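Local coordinates for citrate lyase subunit beta-like protein (Mycobacterium tuberculosis H37Rv, PDB 6CHU), which is a trimeric magnesium-binding lyase of the HpcH/HpaI aldolase family, linked to itaconate dissimilation and leucine catabolism, at residues L19-P22 with R28-K31; D37-D42 with T62-E67; R83-L88 with I108-R113. All coordinates share one frame; numbering follows the deposited sequence.

Interaction 1. Residues L19-P22 with R28-K31. With ACT (acetate ion), chain D.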
loop_
_atom_site.group_PDB
_atom_site.type_symbol
_atom_site.label_atom_id
_atom_site.label_comp_id
_atom_site.label_asym_id
_atom_site.label_seq_id
_atom_site.Cartn_x
_atom_site.Cartn_y
_atom_site.Cartn_z
ATOM N N LEU A 19 5.440 -26.885 -2.948
ATOM C CA LEU A 19 4.339 -27.573 -3.620
ATOM C C LEU A 19 3.321 -28.053 -2.598
ATOM O O LEU A 19 3.658 -28.846 -1.712
ATOM C CB LEU A 19 4.867 -28.744 -4.451
ATOM C CG LEU A 19 3.828 -29.665 -5.084
ATOM C CD1 LEU A 19 2.931 -28.876 -6.025
ATOM C CD2 LEU A 19 4.507 -30.799 -5.825
ATOM N N PHE A 20 2.078 -27.582 -2.730
ATOM C CA PHE A 20 0.975 -28.152 -1.964
ATOM C C PHE A 20 0.716 -29.590 -2.401
ATOM O O PHE A 20 0.674 -29.898 -3.595
ATOM C CB PHE A 20 -0.311 -27.348 -2.160
ATOM C CG PHE A 20 -0.422 -26.128 -1.299
ATOM C CD1 PHE A 20 -0.673 -26.232 0.069
ATOM C CD2 PHE A 20 -0.330 -24.864 -1.866
ATOM C CE1 PHE A 20 -0.794 -25.091 0.855
ATOM C CE2 PHE A 20 -0.442 -23.725 -1.091
ATOM C CZ PHE A 20 -0.678 -23.833 0.278
ATOM N N CYS A 21 0.511 -30.466 -1.419
ATOM C CA CYS A 21 0.027 -31.825 -1.655
ATOM C C CYS A 21 -1.079 -32.085 -0.643
ATOM O O CYS A 21 -0.815 -32.053 0.577
ATOM C CB CYS A 21 1.159 -32.848 -1.520
ATOM S SG CYS A 21 0.686 -34.564 -1.814
ATOM N N PRO A 22 -2.317 -32.315 -1.079
ATOM C CA PRO A 22 -3.386 -32.660 -0.125
ATOM C C PRO A 22 -3.004 -33.878 0.705
ATOM O O PRO A 22 -2.589 -34.912 0.171
ATOM C CB PRO A 22 -4.591 -32.958 -1.028
ATOM C CG PRO A 22 -4.270 -32.306 -2.336
ATOM C CD PRO A 22 -2.782 -32.345 -2.477
ATOM N N ARG A 28 0.646 -39.969 -3.037
ATOM C CA ARG A 28 1.337 -38.943 -3.807
ATOM C C ARG A 28 2.468 -38.270 -3.040
ATOM O O ARG A 28 3.173 -37.442 -3.624
ATOM C CB ARG A 28 0.345 -37.871 -4.270
ATOM C CG ARG A 28 -0.888 -38.424 -4.971
ATOM C CD ARG A 28 -0.516 -39.239 -6.199
ATOM N NE ARG A 28 0.140 -38.426 -7.218
ATOM C CZ ARG A 28 0.491 -38.876 -8.417
ATOM N NH1 ARG A 28 0.252 -40.138 -8.750
ATOM N NH2 ARG A 28 1.084 -38.067 -9.283
ATOM N N PHE A 29 2.659 -38.594 -1.755
ATOM C CA PHE A 29 3.613 -37.847 -0.933
ATOM C C PHE A 29 5.030 -37.978 -1.481
ATOM O O PHE A 29 5.758 -36.985 -1.597
ATOM C CB PHE A 29 3.585 -38.331 0.524
ATOM C CG PHE A 29 2.363 -37.920 1.312
ATOM C CD1 PHE A 29 1.326 -37.208 0.729
ATOM C CD2 PHE A 29 2.260 -38.264 2.655
ATOM C CE1 PHE A 29 0.212 -36.842 1.472
ATOM C CE2 PHE A 29 1.154 -37.903 3.403
ATOM C CZ PHE A 29 0.127 -37.192 2.814
ATOM N N ALA A 30 5.442 -39.203 -1.815
ATOM C CA ALA A 30 6.803 -39.412 -2.303
ATOM C C ALA A 30 7.040 -38.661 -3.606
ATOM O O ALA A 30 8.105 -38.063 -3.804
ATOM C CB ALA A 30 7.082 -40.906 -2.482
ATOM N N LYS A 31 6.050 -38.672 -4.503
ATOM C CA LYS A 31 6.196 -37.972 -5.774
ATOM C C LYS A 31 6.308 -36.471 -5.557
ATOM O O LYS A 31 7.093 -35.794 -6.231
ATOM C CB LYS A 31 5.011 -38.283 -6.686
ATOM C CG LYS A 31 4.933 -39.721 -7.163
ATOM C CD LYS A 31 3.714 -39.917 -8.058
ATOM C CE LYS A 31 3.654 -41.329 -8.627
ATOM N NZ LYS A 31 4.876 -41.656 -9.415
HETATM C C ACT D . 1.734 -35.259 -7.374
HETATM O O ACT D . 2.048 -35.935 -8.397
HETATM O OXT ACT D . 0.616 -35.174 -6.794
HETATM C CH3 ACT D . 2.872 -34.403 -6.734
#

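Interaction 2. Residues D37-D42 with T62-E67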
loop_
_atom_site.group_PDB
_atom_site.type_symbol
_atom_site.label_atom_id
_atom_site.label_comp_id
_atom_site.label_asym_id
_atom_site.label_seq_id
_atom_site.Cartn_x
_atom_site.Cartn_y
_atom_site.Cartn_z
ATOM N N ASP A 37 11.057 -28.590 -3.890
ATOM C CA ASP A 37 12.058 -28.265 -2.881
ATOM C C ASP A 37 11.492 -28.451 -1.477
ATOM O O ASP A 37 12.125 -29.075 -0.622
ATOM C CB ASP A 37 12.553 -26.835 -3.092
ATOM C CG ASP A 37 13.306 -26.674 -4.397
ATOM O OD1 ASP A 37 14.285 -27.410 -4.616
ATOM O OD2 ASP A 37 12.916 -25.813 -5.207
ATOM N N VAL A 38 10.291 -27.943 -1.236
ATOM C CA VAL A 38 9.585 -28.132 0.032
ATOM C C VAL A 38 8.156 -28.540 -0.290
ATOM O O VAL A 38 7.542 -27.993 -1.210
ATOM C CB VAL A 38 9.600 -26.851 0.899
ATOM C CG1 VAL A 38 8.680 -26.998 2.131
ATOM C CG2 VAL A 38 11.003 -26.529 1.352
ATOM N N VAL A 39 7.628 -29.503 0.457
ATOM C CA VAL A 39 6.246 -29.940 0.303
ATOM C C VAL A 39 5.419 -29.340 1.431
ATOM O O VAL A 39 5.827 -29.377 2.602
ATOM C CB VAL A 39 6.147 -31.473 0.309
ATOM C CG1 VAL A 39 4.694 -31.918 0.332
ATOM C CG2 VAL A 39 6.871 -32.060 -0.907
ATOM N N ILE A 40 4.253 -28.804 1.091
ATOM C CA ILE A 40 3.271 -28.361 2.077
ATOM C C ILE A 40 2.190 -29.434 2.127
ATOM O O ILE A 40 1.333 -29.503 1.239
ATOM C CB ILE A 40 2.667 -26.997 1.727
ATOM C CG1 ILE A 40 3.752 -25.946 1.475
ATOM C CG2 ILE A 40 1.732 -26.542 2.855
ATOM C CD1 ILE A 40 3.219 -24.713 0.728
ATOM N N LEU A 41 2.210 -30.275 3.160
ATOM C CA LEU A 41 1.146 -31.260 3.322
ATOM C C LEU A 41 -0.067 -30.529 3.879
ATOM O O LEU A 41 0.026 -29.853 4.913
ATOM C CB LEU A 41 1.579 -32.414 4.227
ATOM C CG LEU A 41 2.688 -33.322 3.676
ATOM C CD1 LEU A 41 3.177 -34.291 4.758
ATOM C CD2 LEU A 41 2.242 -34.111 2.435
ATOM N N ASP A 42 -1.187 -30.622 3.170
ATOM C CA ASP A 42 -2.301 -29.709 3.359
ATOM C C ASP A 42 -3.435 -30.400 4.102
ATOM O O ASP A 42 -3.971 -31.407 3.626
ATOM C CB ASP A 42 -2.788 -29.187 2.011
ATOM C CG ASP A 42 -3.728 -28.020 2.149
ATOM O OD1 ASP A 42 -3.836 -27.463 3.274
ATOM O OD2 ASP A 42 -4.353 -27.655 1.130
ATOM N N THR A 62 2.393 -41.766 6.876
ATOM C CA THR A 62 3.249 -41.688 5.692
ATOM C C THR A 62 4.150 -40.469 5.839
ATOM O O THR A 62 3.875 -39.402 5.275
ATOM C CB THR A 62 2.409 -41.628 4.413
ATOM O OG1 THR A 62 1.521 -42.758 4.382
ATOM C CG2 THR A 62 3.292 -41.665 3.175
ATOM N N PRO A 63 5.239 -40.592 6.595
ATOM C CA PRO A 63 6.075 -39.423 6.885
ATOM C C PRO A 63 6.956 -39.021 5.711
ATOM O O PRO A 63 7.418 -39.854 4.922
ATOM C CB PRO A 63 6.926 -39.890 8.074
ATOM C CG PRO A 63 6.993 -41.366 7.919
ATOM C CD PRO A 63 5.693 -41.797 7.313
ATOM N N LEU A 64 7.175 -37.715 5.607
ATOM C CA LEU A 64 8.146 -37.115 4.702
ATOM C C LEU A 64 9.269 -36.498 5.529
ATOM O O LEU A 64 9.191 -36.422 6.756
ATOM C CB LEU A 64 7.484 -36.061 3.801
ATOM C CG LEU A 64 6.536 -36.537 2.695
ATOM C CD1 LEU A 64 6.056 -35.356 1.860
ATOM C CD2 LEU A 64 7.227 -37.583 1.821
ATOM N N ASP A 65 10.331 -36.072 4.844
ATOM C CA ASP A 65 11.488 -35.466 5.500
ATOM C C ASP A 65 11.069 -34.179 6.198
ATOM O O ASP A 65 10.689 -33.208 5.529
ATOM C CB ASP A 65 12.591 -35.194 4.473
ATOM C CG ASP A 65 13.861 -34.624 5.090
ATOM O OD1 ASP A 65 13.901 -34.357 6.308
ATOM O OD2 ASP A 65 14.840 -34.446 4.338
ATOM N N PRO A 66 11.125 -34.119 7.533
ATOM C CA PRO A 66 10.697 -32.896 8.227
ATOM C C PRO A 66 11.604 -31.700 7.984
ATOM O O PRO A 66 11.185 -30.577 8.269
ATOM C CB PRO A 66 10.693 -33.309 9.706
ATOM C CG PRO A 66 11.680 -34.396 9.784
ATOM C CD PRO A 66 11.589 -35.150 8.479
ATOM N N GLU A 67 12.819 -31.896 7.457
ATOM C CA GLU A 67 13.647 -30.758 7.060
ATOM C C GLU A 67 13.125 -30.068 5.804
ATOM O O GLU A 67 13.556 -28.949 5.503
ATOM C CB GLU A 67 15.095 -31.208 6.823
ATOM C CG GLU A 67 15.734 -31.935 8.000
ATOM C CD GLU A 67 15.728 -31.106 9.272
ATOM O OE1 GLU A 67 15.797 -29.860 9.180
ATOM O OE2 GLU A 67 15.653 -31.703 10.367
#

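Interaction 3. Residues R83-L88 with I108-R113. With EDO (1,2-ethanediol), chain G.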
loop_
_atom_site.group_PDB
_atom_site.type_symbol
_atom_site.label_atom_id
_atom_site.label_comp_id
_atom_site.label_asym_id
_atom_site.label_seq_id
_atom_site.Cartn_x
_atom_site.Cartn_y
_atom_site.Cartn_z
ATOM N N ARG A 83 -8.087 -30.469 15.995
ATOM C CA ARG A 83 -7.822 -31.836 15.560
ATOM C C ARG A 83 -6.474 -31.942 14.855
ATOM O O ARG A 83 -5.741 -32.917 15.059
ATOM C CB ARG A 83 -8.946 -32.322 14.643
ATOM C CG ARG A 83 -10.348 -32.258 15.253
ATOM C CD ARG A 83 -10.532 -33.230 16.410
ATOM N NE ARG A 83 -10.025 -32.720 17.684
ATOM C CZ ARG A 83 -10.651 -31.817 18.437
ATOM N NH1 ARG A 83 -11.809 -31.306 18.040
ATOM N NH2 ARG A 83 -10.114 -31.421 19.586
ATOM N N ASP A 84 -6.131 -30.940 14.032
ATOM C CA ASP A 84 -4.847 -30.929 13.328
ATOM C C ASP A 84 -3.678 -30.971 14.303
ATOM O O ASP A 84 -2.714 -31.719 14.109
ATOM C CB ASP A 84 -4.715 -29.678 12.458
ATOM C CG ASP A 84 -5.763 -29.591 11.378
ATOM O OD1 ASP A 84 -6.358 -30.629 11.013
ATOM O OD2 ASP A 84 -5.981 -28.464 10.901
ATOM N N LEU A 85 -3.720 -30.124 15.330
ATOM C CA LEU A 85 -2.600 -30.072 16.266
ATOM C C LEU A 85 -2.469 -31.372 17.042
ATOM O O LEU A 85 -1.348 -31.814 17.343
ATOM C CB LEU A 85 -2.765 -28.880 17.209
ATOM C CG LEU A 85 -2.742 -27.502 16.540
ATOM C CD1 LEU A 85 -2.783 -26.409 17.602
ATOM C CD2 LEU A 85 -1.520 -27.325 15.646
ATOM N N GLU A 86 -3.593 -32.016 17.355
ATOM C CA GLU A 86 -3.517 -33.328 17.985
ATOM C C GLU A 86 -2.833 -34.334 17.069
ATOM O O GLU A 86 -1.973 -35.103 17.513
ATOM C CB GLU A 86 -4.911 -33.805 18.369
ATOM C CG GLU A 86 -5.510 -33.009 19.504
ATOM C CD GLU A 86 -7.014 -33.179 19.609
ATOM O OE1 GLU A 86 -7.591 -33.962 18.822
ATOM O OE2 GLU A 86 -7.618 -32.516 20.474
ATOM N N ALA A 87 -3.190 -34.334 15.783
ATOM C CA ALA A 87 -2.563 -35.267 14.852
ATOM C C ALA A 87 -1.076 -34.978 14.696
ATOM O O ALA A 87 -0.262 -35.908 14.603
ATOM C CB ALA A 87 -3.267 -35.212 13.495
ATOM N N LEU A 88 -0.704 -33.695 14.682
ATOM C CA LEU A 88 0.694 -33.311 14.507
ATOM C C LEU A 88 1.566 -33.778 15.658
ATOM O O LEU A 88 2.783 -33.941 15.484
ATOM C CB LEU A 88 0.799 -31.801 14.383
ATOM C CG LEU A 88 0.595 -31.259 12.981
ATOM C CD1 LEU A 88 0.400 -29.746 13.040
ATOM C CD2 LEU A 88 1.807 -31.635 12.127
ATOM N N ILE A 108 0.916 -16.766 17.903
ATOM C CA ILE A 108 1.485 -17.108 19.203
ATOM C C ILE A 108 0.831 -18.355 19.781
ATOM O O ILE A 108 1.497 -19.161 20.452
ATOM C CB ILE A 108 1.370 -15.885 20.137
ATOM C CG1 ILE A 108 2.346 -14.797 19.686
ATOM C CG2 ILE A 108 1.614 -16.268 21.611
ATOM C CD1 ILE A 108 2.062 -13.438 20.294
ATOM N N GLU A 109 -0.465 -18.566 19.517
ATOM C CA GLU A 109 -1.079 -19.752 20.110
ATOM C C GLU A 109 -0.593 -21.052 19.480
ATOM O O GLU A 109 -0.954 -22.128 19.969
ATOM C CB GLU A 109 -2.608 -19.661 20.052
ATOM C CG GLU A 109 -3.222 -19.639 18.674
ATOM C CD GLU A 109 -4.737 -19.500 18.725
ATOM O OE1 GLU A 109 -5.378 -19.417 17.652
ATOM O OE2 GLU A 109 -5.284 -19.462 19.847
ATOM N N LEU A 110 0.233 -20.976 18.438
ATOM C CA LEU A 110 0.861 -22.139 17.835
ATOM C C LEU A 110 2.270 -22.406 18.360
ATOM O O LEU A 110 2.852 -23.434 18.002
ATOM C CB LEU A 110 0.905 -21.980 16.309
ATOM C CG LEU A 110 -0.469 -21.786 15.652
ATOM C CD1 LEU A 110 -0.366 -21.478 14.142
ATOM C CD2 LEU A 110 -1.354 -23.019 15.912
ATOM N N ALA A 111 2.837 -21.507 19.164
ATOM C CA ALA A 111 4.093 -21.800 19.837
ATOM C C ALA A 111 3.967 -23.129 20.576
ATOM O O ALA A 111 2.895 -23.432 21.121
ATOM C CB ALA A 111 4.458 -20.684 20.821
ATOM N N PRO A 112 5.034 -23.943 20.638
ATOM C CA PRO A 112 6.417 -23.677 20.216
ATOM C C PRO A 112 6.717 -24.036 18.757
ATOM O O PRO A 112 7.887 -24.181 18.411
ATOM C CB PRO A 112 7.230 -24.576 21.155
ATOM C CG PRO A 112 6.338 -25.774 21.348
ATOM C CD PRO A 112 4.903 -25.270 21.269
ATOM N N ARG A 113 5.692 -24.173 17.920
ATOM C CA ARG A 113 5.915 -24.476 16.510
ATOM C C ARG A 113 6.419 -23.243 15.761
ATOM O O ARG A 113 6.175 -22.102 16.163
ATOM C CB ARG A 113 4.622 -24.985 15.864
ATOM C CG ARG A 113 4.064 -26.234 16.537
ATOM C CD ARG A 113 2.588 -26.472 16.173
ATOM N NE ARG A 113 1.980 -27.458 17.065
ATOM C CZ ARG A 113 1.344 -27.145 18.193
ATOM N NH1 ARG A 113 1.217 -25.873 18.562
ATOM N NH2 ARG A 113 0.818 -28.098 18.947
HETATM C C1 EDO G . 4.725 -31.990 17.094
HETATM O O1 EDO G . 5.673 -32.476 16.132
HETATM C C2 EDO G . 3.897 -30.883 16.458
HETATM O O2 EDO G . 3.163 -30.199 17.476
HETATM O O HOH W 1 0.997 -30.907 18.389
#

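Interaction 1. Residues L19-P22 with R28-K31
Within the first beta-alpha-beta unit of a TIM barrel, Cys21 on strand 17-22 meets Phe29 of helix 29-35, a compact example of how a strand holds the helix that follows it. The thiol approaches the phenyl ring at its rim: SG of Cys21 lies 3.7 Å from CD1 of Phe29. From the ring centroid of Phe29, SG of Cys21 is 4.9 Å away and 74° off the normal, a sulfur-aromatic contact made at the edge. The CB of the cysteine points from the strand toward the helix, and the torsion that sets SG anti to the backbone N (chi1 -179°) places the sulfur at the ring rim. The same rim receives a second atom, since the carbonyl oxygen of Pro22 lies in the ring plane, 3.6 Å from CE1 of Phe29. SG of Cys21 also rests 4.1 Å from CB of Arg28. Beyond CB the arginine turns away from the strand, its chain bent at chi2 and chi3, and its guanidinium meets an acetate ion, probably from the crystallisation liquor, edge-on. NH2 of Arg28 donates to acetate O at a modelled 2.5 Å, shorter than usual, so the exact length is doubtful, whereas NE of Arg28 gives acetate OXT a weak but nearly straight bond of 3.3 Å. CD of Lys31 lies over one guanidinium face. Around this junction, Cys21 also packs on Ala32 of helix 29-35 and on Val39 of the parallel strand 38-42, while Phe29 touches Leu41 of that strand and Thr62 after helix 52-61.

Interaction 2. Residues D37-D42 with T62-E67
Leu64 meets Val39 and Leu41 through a single methyl group, and the contact between the two segments is wholly apolar. CD1 of Leu64 approaches CG1 of Val39 to 4.0 Å and CD2 of Leu41 to 4.1 Å, touching two residues that lie two places apart on strand 38-42. The side chains of Leu64 and Val39 cross at about a right angle. In Val39, CG1 stands anti to the backbone N (chi1 173°), which turns this branch to the leucine. Phe29 and Thr69 also touch both Leu41 and Leu64, adding to the apolar packing.

Polar bonds shape the loop rather than joining it to the segment 37-42. Asp65 forms an Asx turn in which its OD1 accepts from N of Glu67 at 2.9 Å, the donor standing above the carboxylate plane. The backbone N of Leu64 is hydrogen-bonded to the hydroxyl of Tyr93, which fixes the loop from another quarter.

Strand alternation gives the neighbouring residues a different task: Ile40 packs on Phe20 and Arg72, and Asp42 forms a salt bridge with Arg72, a substrate-binding residue. In a TIM barrel, outward-facing strand residues pack against the surrounding layer while active-site residues gather at the C-terminal ends of the strands; here Val39 and Leu41 supply the outward packing, under loop 62-67.

Interaction 3. Residues R83-L88 with I108-R113
A water molecule ties Leu85 to Arg113, donating to O of Leu85 at 2.7 Å and accepting from NH2 of Arg113 at 2.9 Å, in the plane of the guanidinium. It is also hydrogen-bonded to O2 of a 1,2-ethanediol, probably from the crystallisation liquor, which in turn accepts from NE of Arg113 at 3.0 Å. The cation thus bridges solvent and protein, for its NH1 reaches back to O of Leu110, 3.0 Å away, coming from above the carbonyl plane. That same carbonyl accepts from N of Arg113, so two donors of one residue grip it, closing the chain over the cis peptide before Pro112.

Packing completes the join. CD2 of Leu85 sits over the centre of one guanidinium face, 3.7 Å above its plane, while the other methyl, CD1, makes an apolar contact with CD2 of Leu110 at 4.0 Å. The extended arginine chain from CG to NE brings the flat group beneath the leucine.

Helix 79-89 is in this way joined to the loop between helix 104-108 and strand 114-119. Leu110 and Arg113 also rest on Val96 of strand 95-98, and Leu88 packs against both that strand and Leu59 of helix 52-61.

Overall arrangement
From the N terminus the three contacts follow one another in series, without nesting or crossing. Interaction 1 closes the short loop between the first barrel strand and its helix. Interaction 2 spans helix 52-61, bringing the loop behind it back to the second strand. Interaction 3 encloses strand 95-98 and helix 104-108, joining the outer helix 79-89 to a later loop. The first two form a continuous patch, since strands 17-22 and 38-42 are bonded neighbours through Leu19. Interaction 3 stands apart, its centre about 16 Å from that of interaction 2, farther round the outer layer of the barrel.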